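Local coordinates for protein dimethyladenosine transferase, putative (Plasmodium falciparum, PDB 2H1R) that probably dimethylates adenines of ribosomal RNA at N6, using S-adenosyl-L-methionine as the methyl donor, through the class I methyltransferase domain, at residues N55-T69 and V80-V94. Sequence-based numbering, arbitrary orientation.
Sequences NLTVKLLPLAKKVIT and VKKRCLYEGYNNLEV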
# COMPACT_ATOMS: atom_id res chain seq x y z
N ASN A 55 -16.10 -19.86 4.54
CA ASN A 55 -16.20 -20.35 3.16
C ASN A 55 -14.87 -20.32 2.38
O ASN A 55 -14.55 -21.28 1.66
CB ASN A 55 -17.27 -19.57 2.38
CG ASN A 55 -18.63 -20.23 2.42
OD1 ASN A 55 -18.85 -21.15 3.19
ND2 ASN A 55 -19.55 -19.75 1.57
N LEU A 56 -14.11 -19.24 2.52
CA LEU A 56 -12.73 -19.19 1.97
C LEU A 56 -11.70 -19.95 2.84
O LEU A 56 -10.81 -20.64 2.32
CB LEU A 56 -12.27 -17.75 1.76
CG LEU A 56 -10.87 -17.60 1.16
CD1 LEU A 56 -10.80 -18.14 -0.26
CD2 LEU A 56 -10.37 -16.14 1.22
N THR A 57 -11.85 -19.85 4.16
CA THR A 57 -10.97 -20.58 5.10
C THR A 57 -10.81 -22.06 4.76
O THR A 57 -9.68 -22.58 4.69
CB THR A 57 -11.47 -20.46 6.54
OG1 THR A 57 -11.76 -19.09 6.83
CG2 THR A 57 -10.39 -20.93 7.54
N VAL A 58 -11.93 -22.74 4.55
CA VAL A 58 -11.91 -24.17 4.30
C VAL A 58 -11.20 -24.51 2.98
O VAL A 58 -10.73 -25.64 2.79
CB VAL A 58 -13.33 -24.81 4.41
CG1 VAL A 58 -13.91 -24.57 5.82
CG2 VAL A 58 -14.29 -24.30 3.32
N LYS A 59 -11.11 -23.53 2.08
CA LYS A 59 -10.45 -23.75 0.80
C LYS A 59 -8.96 -23.48 0.89
O LYS A 59 -8.17 -24.03 0.09
CB LYS A 59 -11.05 -22.87 -0.31
CG LYS A 59 -12.47 -23.25 -0.74
CD LYS A 59 -13.07 -22.19 -1.66
CE LYS A 59 -12.45 -22.18 -3.05
NZ LYS A 59 -12.86 -23.39 -3.81
N LEU A 60 -8.59 -22.61 1.83
CA LEU A 60 -7.17 -22.26 2.11
C LEU A 60 -6.38 -23.35 2.86
O LEU A 60 -5.23 -23.62 2.55
CB LEU A 60 -7.08 -20.96 2.93
CG LEU A 60 -7.56 -19.65 2.25
CD1 LEU A 60 -7.67 -18.58 3.31
CD2 LEU A 60 -6.60 -19.22 1.15
N LEU A 61 -7.02 -23.93 3.85
CA LEU A 61 -6.40 -24.90 4.77
C LEU A 61 -5.69 -26.16 4.15
O LEU A 61 -4.60 -26.53 4.58
CB LEU A 61 -7.43 -25.30 5.83
CG LEU A 61 -7.77 -24.25 6.91
CD1 LEU A 61 -9.04 -24.59 7.60
CD2 LEU A 61 -6.61 -24.15 7.91
N PRO A 62 -6.33 -26.83 3.19
CA PRO A 62 -5.64 -27.93 2.48
C PRO A 62 -4.51 -27.46 1.55
O PRO A 62 -3.68 -28.28 1.14
CB PRO A 62 -6.78 -28.61 1.70
CG PRO A 62 -7.78 -27.48 1.50
CD PRO A 62 -7.73 -26.68 2.73
N LEU A 63 -4.42 -26.14 1.29
CA LEU A 63 -3.38 -25.58 0.43
C LEU A 63 -2.17 -25.10 1.19
O LEU A 63 -1.03 -25.36 0.79
CB LEU A 63 -3.91 -24.46 -0.49
CG LEU A 63 -5.07 -24.84 -1.38
CD1 LEU A 63 -5.61 -23.58 -2.05
CD2 LEU A 63 -4.69 -25.89 -2.44
N ALA A 64 -2.43 -24.41 2.30
CA ALA A 64 -1.42 -23.70 3.05
C ALA A 64 -0.83 -24.60 4.11
O ALA A 64 -1.49 -25.54 4.56
CB ALA A 64 -2.07 -22.47 3.75
N LYS A 65 0.38 -24.28 4.56
CA LYS A 65 0.98 -24.96 5.73
C LYS A 65 0.04 -24.82 6.93
O LYS A 65 -0.38 -25.79 7.57
CB LYS A 65 2.36 -24.37 6.04
CG LYS A 65 2.99 -24.84 7.36
CD LYS A 65 4.52 -24.76 7.24
CE LYS A 65 5.08 -23.38 7.54
NZ LYS A 65 6.59 -23.46 7.71
N LYS A 66 -0.33 -23.56 7.18
CA LYS A 66 -1.33 -23.23 8.16
C LYS A 66 -1.95 -21.87 7.85
O LYS A 66 -1.38 -21.05 7.12
CB LYS A 66 -0.73 -23.20 9.55
CG LYS A 66 0.19 -22.09 9.82
CD LYS A 66 0.65 -22.19 11.27
CE LYS A 66 1.26 -20.89 11.73
NZ LYS A 66 1.60 -20.95 13.20
N VAL A 67 -3.14 -21.66 8.42
CA VAL A 67 -3.90 -20.42 8.22
C VAL A 67 -4.09 -19.74 9.57
O VAL A 67 -4.46 -20.39 10.57
CB VAL A 67 -5.28 -20.67 7.57
CG1 VAL A 67 -6.11 -19.32 7.50
CG2 VAL A 67 -5.17 -21.37 6.17
N ILE A 68 -3.82 -18.44 9.60
CA ILE A 68 -4.08 -17.64 10.79
C ILE A 68 -5.17 -16.68 10.36
O ILE A 68 -5.07 -16.04 9.31
CB ILE A 68 -2.83 -16.88 11.28
CG1 ILE A 68 -1.71 -17.88 11.64
CG2 ILE A 68 -3.19 -15.98 12.48
CD1 ILE A 68 -0.33 -17.26 11.69
N THR A 69 -6.24 -16.64 11.13
CA THR A 69 -7.33 -15.76 10.76
C THR A 69 -7.58 -14.73 11.85
O THR A 69 -7.41 -15.02 13.04
CB THR A 69 -8.59 -16.56 10.38
OG1 THR A 69 -9.65 -15.66 10.05
CG2 THR A 69 -9.02 -17.45 11.49
N VAL A 80 -16.48 -21.07 12.74
CA VAL A 80 -15.50 -21.39 11.69
C VAL A 80 -14.52 -22.45 12.20
O VAL A 80 -14.24 -23.43 11.52
CB VAL A 80 -14.72 -20.12 11.26
CG1 VAL A 80 -13.62 -20.46 10.26
CG2 VAL A 80 -15.68 -19.12 10.65
N LYS A 81 -14.00 -22.22 13.41
CA LYS A 81 -13.18 -23.21 14.11
C LYS A 81 -13.84 -24.59 14.15
O LYS A 81 -13.25 -25.56 13.72
CB LYS A 81 -12.89 -22.73 15.53
CG LYS A 81 -11.43 -22.39 15.78
CD LYS A 81 -10.68 -23.59 16.43
CE LYS A 81 -9.64 -24.28 15.51
NZ LYS A 81 -10.24 -25.02 14.33
N LYS A 82 -15.09 -24.66 14.61
CA LYS A 82 -15.85 -25.93 14.60
C LYS A 82 -15.97 -26.53 13.22
O LYS A 82 -15.81 -27.75 13.04
CB LYS A 82 -17.25 -25.74 15.18
CG LYS A 82 -17.24 -25.63 16.70
CD LYS A 82 -18.59 -25.16 17.24
CE LYS A 82 -18.45 -24.83 18.72
NZ LYS A 82 -19.63 -24.02 19.19
N ARG A 83 -16.26 -25.67 12.25
CA ARG A 83 -16.41 -26.10 10.87
C ARG A 83 -15.14 -26.73 10.33
O ARG A 83 -15.18 -27.81 9.73
CB ARG A 83 -16.79 -24.91 9.99
CG ARG A 83 -17.00 -25.31 8.56
CD ARG A 83 -17.23 -24.11 7.69
NE ARG A 83 -17.40 -24.57 6.32
CZ ARG A 83 -17.75 -23.79 5.32
NH1 ARG A 83 -17.98 -22.50 5.54
NH2 ARG A 83 -17.87 -24.31 4.11
N CYS A 84 -14.02 -26.05 10.51
CA CYS A 84 -12.74 -26.52 9.98
C CYS A 84 -12.31 -27.85 10.64
O CYS A 84 -11.90 -28.78 9.94
CB CYS A 84 -11.69 -25.43 10.12
SG CYS A 84 -12.10 -23.95 9.05
N LEU A 85 -12.44 -27.93 11.96
CA LEU A 85 -12.18 -29.17 12.71
C LEU A 85 -13.02 -30.31 12.15
O LEU A 85 -12.49 -31.37 11.81
CB LEU A 85 -12.48 -28.97 14.20
CG LEU A 85 -11.45 -28.19 15.04
CD1 LEU A 85 -12.01 -27.80 16.40
CD2 LEU A 85 -10.16 -29.02 15.21
N TYR A 86 -14.32 -30.06 12.00
CA TYR A 86 -15.27 -31.02 11.43
C TYR A 86 -14.87 -31.57 10.07
O TYR A 86 -15.09 -32.77 9.77
CB TYR A 86 -16.67 -30.41 11.32
CG TYR A 86 -17.72 -31.41 10.88
CD1 TYR A 86 -18.27 -32.30 11.80
CD2 TYR A 86 -18.14 -31.48 9.55
CE1 TYR A 86 -19.23 -33.24 11.41
CE2 TYR A 86 -19.10 -32.42 9.15
CZ TYR A 86 -19.64 -33.29 10.09
OH TYR A 86 -20.61 -34.22 9.72
N GLU A 87 -14.32 -30.70 9.22
CA GLU A 87 -13.92 -31.14 7.90
C GLU A 87 -12.52 -31.77 7.89
O GLU A 87 -12.02 -32.15 6.84
CB GLU A 87 -14.02 -29.99 6.88
CG GLU A 87 -15.45 -29.44 6.78
CD GLU A 87 -15.60 -28.27 5.82
OE1 GLU A 87 -14.76 -28.15 4.89
OE2 GLU A 87 -16.57 -27.48 5.99
N GLY A 88 -11.90 -31.87 9.06
CA GLY A 88 -10.61 -32.59 9.22
C GLY A 88 -9.36 -31.73 9.17
O GLY A 88 -8.26 -32.25 8.94
N TYR A 89 -9.52 -30.41 9.35
CA TYR A 89 -8.39 -29.49 9.31
C TYR A 89 -8.01 -29.05 10.71
O TYR A 89 -8.80 -28.42 11.43
CB TYR A 89 -8.64 -28.26 8.41
CG TYR A 89 -9.15 -28.60 7.03
CD1 TYR A 89 -8.34 -29.25 6.10
CD2 TYR A 89 -10.44 -28.26 6.63
CE1 TYR A 89 -8.81 -29.56 4.82
CE2 TYR A 89 -10.91 -28.57 5.37
CZ TYR A 89 -10.10 -29.24 4.48
OH TYR A 89 -10.56 -29.54 3.22
N ASN A 90 -6.80 -29.41 11.10
CA ASN A 90 -6.31 -29.05 12.41
C ASN A 90 -5.30 -27.93 12.32
O ASN A 90 -4.72 -27.54 13.34
CB ASN A 90 -5.68 -30.28 13.08
CG ASN A 90 -6.70 -31.30 13.51
OD1 ASN A 90 -7.63 -30.99 14.25
ND2 ASN A 90 -6.53 -32.53 13.08
N ASN A 91 -5.09 -27.40 11.12
CA ASN A 91 -4.06 -26.37 10.92
C ASN A 91 -4.61 -24.93 10.86
O ASN A 91 -4.04 -24.09 10.18
CB ASN A 91 -3.21 -26.68 9.67
CG ASN A 91 -4.04 -26.85 8.40
OD1 ASN A 91 -5.17 -27.35 8.42
ND2 ASN A 91 -3.47 -26.44 7.26
N LEU A 92 -5.69 -24.67 11.60
CA LEU A 92 -6.23 -23.31 11.71
C LEU A 92 -5.93 -22.67 13.07
O LEU A 92 -6.13 -23.28 14.12
CB LEU A 92 -7.75 -23.30 11.48
CG LEU A 92 -8.48 -21.96 11.57
CD1 LEU A 92 -8.12 -20.99 10.43
CD2 LEU A 92 -9.99 -22.24 11.62
N GLU A 93 -5.46 -21.42 13.03
CA GLU A 93 -5.09 -20.66 14.20
C GLU A 93 -5.89 -19.36 14.18
O GLU A 93 -6.14 -18.81 13.10
CB GLU A 93 -3.60 -20.34 14.12
CG GLU A 93 -2.91 -19.94 15.39
CD GLU A 93 -1.49 -19.45 15.12
OE1 GLU A 93 -1.21 -18.26 15.42
OE2 GLU A 93 -0.67 -20.24 14.57
N VAL A 94 -6.29 -18.89 15.36
CA VAL A 94 -6.88 -17.57 15.52
C VAL A 94 -6.10 -16.74 16.56
O VAL A 94 -5.52 -15.68 16.23
CB VAL A 94 -8.40 -17.64 15.90
CG1 VAL A 94 -8.98 -16.23 16.00
CG2 VAL A 94 -9.17 -18.44 14.84
O HOH W 1 -11.60 -27.78 1.56
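The outer edge of the Rossmann-like methyltransferase sheet is built here, where Val67 and Ile68 of strand 66-70 pair in parallel with Leu92 and Glu93. Three backbone bonds join the strands: Val67 N to Asn91 O, Glu93 N to Val67 O and Thr69 N to Glu93 O. In Asn91, CG lies between the backbone N and the carbonyl carbon (chi1 55°), which turns the amide toward the backbone of 61-65, leading from helix 57-60 to the strand. ND2 spends both hydrogens there, on Leu61 O at 2.9 Å and Lys65 O at 3.2 Å; both acceptors lie near the amide plane, which fixes its rotation. On the face carrying Ile68, Lys66 NZ forms a salt bridge with Glu93 OE2 (2.7 Å). On the other face Leu61 packs against the end of helix 74-86 and strand 92-93: CD1 meets Cys84 SG at 3.4 Å, CD2 meets Leu92 CB, and CB makes a CH-pi contact over the Tyr89 ring. Farther out, Val58 CG1 covers one guanidinium face of Arg83, whose NH1 binds Asn55 OD1 (2.8 Å, 167°) and Thr53 O, while NE forms a salt bridge with Glu87 OE2. Strand 66-70, helix 74-86 and strand 92-93 form an edge beta-alpha-beta unit of the class I methyltransferase fold.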